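Local structure of cytosolic IMP-GMP specific 5'-nucleotidase (Legionella pneumophila subsp. pneumophila, 4OHF) at the interface of chains A and B. The protein catalyses the breakdown of selected nucleoside monophosphates as a cytosolic nucleotidase II subject to allosteric regulation and substrate activation. Coordinates in Å, arbitrary orientation; residue numbers count along the deposited sequence, not the author numbering. Chains: chain A/B, Cytosolic IMP-GMP specific 5'-nucleotidase.

Contact 1: the interface of chains A and B. Residues chain A 341-342, 411; chain B 450-451, 459.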
loop_
_atom_site.group_PDB
_atom_site.type_symbol
_atom_site.label_atom_id
_atom_site.label_comp_id
_atom_site.label_asym_id
_atom_site.label_seq_id
_atom_site.Cartn_x
_atom_site.Cartn_y
_atom_site.Cartn_z
ATOM N N GLU A 341 2.182 38.460 -24.492
ATOM C CA GLU A 341 1.864 37.117 -24.954
ATOM C C GLU A 341 1.840 37.084 -26.477
ATOM O O GLU A 341 2.460 36.228 -27.101
ATOM C CB GLU A 341 0.508 36.680 -24.401
ATOM C CG GLU A 341 0.224 35.195 -24.577
ATOM C CD GLU A 341 1.253 34.322 -23.871
ATOM O OE1 GLU A 341 1.428 34.487 -22.640
ATOM O OE2 GLU A 341 1.886 33.470 -24.544
ATOM N N LYS A 342 1.116 38.028 -27.061
ATOM C CA LYS A 342 1.007 38.135 -28.502
ATOM C C LYS A 342 2.408 38.171 -29.108
ATOM O O LYS A 342 2.676 37.514 -30.110
ATOM C CB LYS A 342 0.220 39.396 -28.862
ATOM C CG LYS A 342 0.130 39.685 -30.342
ATOM C CD LYS A 342 -0.807 40.854 -30.607
ATOM C CE LYS A 342 -0.770 41.304 -32.072
ATOM N NZ LYS A 342 0.529 41.943 -32.457
ATOM N N ARG A 411 0.001 28.335 -13.550
ATOM C CA ARG A 411 1.210 27.992 -14.291
ATOM C C ARG A 411 2.420 27.787 -13.396
ATOM O O ARG A 411 2.698 28.600 -12.522
ATOM C CB ARG A 411 1.536 29.081 -15.304
ATOM C CG ARG A 411 1.431 28.633 -16.739
ATOM C CD ARG A 411 -0.025 28.549 -17.062
ATOM N NE ARG A 411 -0.276 28.258 -18.430
ATOM C CZ ARG A 411 -0.933 28.920 -19.375
ATOM N NH1 ARG A 411 -0.950 28.299 -20.536
ATOM N NH2 ARG A 411 -1.536 30.107 -19.242
ATOM N N ARG B 450 2.366 27.130 -25.856
ATOM C CA ARG B 450 1.381 27.179 -24.765
ATOM C C ARG B 450 0.241 26.198 -25.028
ATOM O O ARG B 450 -0.200 26.038 -26.164
ATOM C CB ARG B 450 0.782 28.585 -24.624
ATOM C CG ARG B 450 1.255 29.402 -23.429
ATOM C CD ARG B 450 0.234 30.491 -23.126
ATOM N NE ARG B 450 -0.297 31.085 -24.355
ATOM C CZ ARG B 450 -1.332 31.923 -24.402
ATOM N NH1 ARG B 450 -1.955 32.278 -23.279
ATOM N NH2 ARG B 450 -1.755 32.401 -25.570
ATOM N N ARG B 451 -0.245 25.553 -23.977
ATOM C CA ARG B 451 -1.335 24.598 -24.129
ATOM C C ARG B 451 -2.707 25.283 -24.030
ATOM O O ARG B 451 -3.724 24.712 -24.442
ATOM C CB ARG B 451 -1.213 23.485 -23.077
ATOM N N ILE B 459 -5.428 33.920 -28.935
ATOM C CA ILE B 459 -4.855 34.996 -29.744
ATOM C C ILE B 459 -4.697 34.602 -31.217
ATOM O O ILE B 459 -3.543 34.476 -31.681
ATOM C CB ILE B 459 -3.477 35.453 -29.180
ATOM C CG1 ILE B 459 -2.551 34.244 -28.994
ATOM C CG2 ILE B 459 -3.675 36.195 -27.867
ATOM C CD1 ILE B 459 -1.189 34.581 -28.430
#
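The terminal methyl CD1 of B:Ile459 rests against the flank of helix 327-364 of the partner subunit, where A:Glu341 and A:Lys342 offer it aliphatic surface. It lies 4.1 Å from CG of A:Glu341 and 4.2 Å from the backbone CA of A:Lys342, a loose apolar contact. The long A:Lys342 side chain runs away from this patch, leaving its backbone side to face the methyl.

Beside this apolar contact lies the guanidinium of B:Arg450, with CG1 of B:Ile459 at its edge, in the plane of the group. A:Glu341 meets the arginine tip to tip, but over a face: its carboxylate carbon CD sits 3.5 Å above the guanidinium plane, over the centre, and the two flat groups are 18° from parallel. The glutamate arrives there because its CG stands anti to the backbone N (chi1 -168°) and the chain then bends at chi2. The pair illustrates a stacked salt bridge as opposed to an in-plane, two-pronged one. Carboxylate oxygen OE2 approaches NE of B:Arg450 at 3.2 Å, while OE1 is farther off, 4.1 Å from NH1. The pairing thus appears to rest on charge attraction and face-to-face packing.

At the outer polar rim A:Arg411, on the short strand 411-412, crosses B:Arg450 at about a right angle. Its NH1 touches the aliphatic part of the other arginine, 3.6 Å from CD, and the two guanidinium planes are tilted 31° to each other. The two guanidinium groups, like-charged if both are protonated, come near without their charged atoms touching; any resulting repulsion may be partly offset by the carboxylate of A:Glu341.

For the protein, this modest patch ties the C-terminal segment of one subunit to a long helix of the other; it may steady the association of the copies in the deposited assembly, although the structure alone does not show how much it contributes.

Contact 2: the interface of chains A and B. Residues chain A 362-363, 366; chain B 4, 190, 439.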
loop_
_atom_site.group_PDB
_atom_site.type_symbol
_atom_site.label_atom_id
_atom_site.label_comp_id
_atom_site.label_asym_id
_atom_site.label_seq_id
_atom_site.Cartn_x
_atom_site.Cartn_y
_atom_site.Cartn_z
ATOM N N CYS A 362 20.344 21.209 -43.079
ATOM C CA CYS A 362 21.110 20.174 -42.380
ATOM C C CYS A 362 20.768 18.790 -42.943
ATOM O O CYS A 362 21.605 17.884 -42.964
ATOM C CB CYS A 362 20.794 20.216 -40.873
ATOM S SG CYS A 362 21.546 18.893 -39.847
ATOM N N THR A 363 19.526 18.641 -43.393
ATOM C CA THR A 363 19.037 17.389 -43.963
ATOM C C THR A 363 19.335 17.384 -45.464
ATOM O O THR A 363 19.262 16.348 -46.120
ATOM C CB THR A 363 17.501 17.241 -43.736
ATOM O OG1 THR A 363 17.157 15.857 -43.619
ATOM C CG2 THR A 363 16.718 17.846 -44.895
ATOM N N ILE A 366 22.954 15.921 -46.497
ATOM C CA ILE A 366 23.106 14.468 -46.423
ATOM C C ILE A 366 22.618 13.860 -47.746
ATOM O O ILE A 366 23.050 12.769 -48.141
ATOM C CB ILE A 366 22.291 13.871 -45.247
ATOM C CG1 ILE A 366 22.626 14.618 -43.951
ATOM C CG2 ILE A 366 22.610 12.378 -45.091
ATOM C CD1 ILE A 366 21.810 14.173 -42.757
ATOM N N HIS B 4 11.193 15.892 -40.305
ATOM C CA HIS B 4 12.001 15.643 -39.108
ATOM C C HIS B 4 11.559 16.506 -37.917
ATOM O O HIS B 4 12.381 17.116 -37.239
ATOM C CB HIS B 4 13.487 15.908 -39.399
ATOM C CG HIS B 4 14.175 14.816 -40.166
ATOM N ND1 HIS B 4 14.301 13.528 -39.684
ATOM C CD2 HIS B 4 14.823 14.835 -41.357
ATOM C CE1 HIS B 4 14.996 12.802 -40.543
ATOM N NE2 HIS B 4 15.325 13.571 -41.566
ATOM N N GLU B 190 21.020 8.536 -42.380
ATOM C CA GLU B 190 20.843 9.697 -41.522
ATOM C C GLU B 190 21.242 9.479 -40.055
ATOM O O GLU B 190 21.839 10.361 -39.436
ATOM C CB GLU B 190 19.392 10.184 -41.599
ATOM C CG GLU B 190 18.946 10.736 -42.968
ATOM C CD GLU B 190 19.004 9.704 -44.113
ATOM O OE1 GLU B 190 18.484 8.573 -43.967
ATOM O OE2 GLU B 190 19.567 10.037 -45.179
ATOM N N GLU B 439 18.855 15.470 -36.463
ATOM C CA GLU B 439 18.912 16.356 -37.618
ATOM C C GLU B 439 18.819 17.815 -37.148
ATOM O O GLU B 439 18.988 18.751 -37.922
ATOM C CB GLU B 439 17.746 16.044 -38.553
ATOM C CG GLU B 439 18.095 16.132 -40.011
ATOM C CD GLU B 439 18.928 14.951 -40.458
ATOM O OE1 GLU B 439 18.342 13.880 -40.734
ATOM O OE2 GLU B 439 20.170 15.090 -40.522
#
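With CG1 anti to its own carbonyl carbon (chi1 -52°), A:Ile366 extends its methyl CD1 tip to tip toward B:Glu439, whose chain bends at chi2 (74°) to bring the carboxylate round to that methyl. Carboxylate carbon CD of B:Glu439 lies 3.8 Å from CD1 of A:Ile366; the still nearer approach of one oxygen is doubtful at this resolution. In this HAD-like nucleotidase of the cN-II family, the C-terminal end of helix 327-364 and the stretch just after it in chain A meet, among others, the residue following helix 434-438 in chain B.

SG of A:Cys362 faces the backbone carbonyl of B:Glu439, giving a weak hydrogen bond to O at 3.2 Å. A:Thr363 packs alongside the same glutamate, CB being 3.9 Å from its CG. Hydroxyl OG1 of A:Thr363 is 3.4 Å from ring carbon CD2 of B:His4, a van der Waals approach. Within chain B, CG of B:Glu439 covers one face of that imidazole, 3.7 Å above the plane and offset toward the rim, which should help hold the ring in place.

On the other branch of A:Ile366, CG2 meets carboxylate oxygen OE2 of B:Glu190 at 3.8 Å. The C-terminal end of helix 327-364, with carbonyl O of A:Cys362 4.0 Å from OE2 of B:Glu439, might raise the proton affinity of that carboxylate.

Helix 327-364 of chain A links the two sites: contact 1 lies along its length and contact 2 at its C-terminal end, their C-alpha centres about 31 Å apart. On the chain B side both draw on the C-terminal part of the sequence, while contact 2 also brings in the N-terminus and helix 189-200. The long helix, joined from outside it by A:Arg411 at contact 1 and A:Ile366 at contact 2, thus meets widely separated surfaces of the neighbouring subunit. Such spacing could limit rocking of one copy against the other within the four-copy deposited assembly.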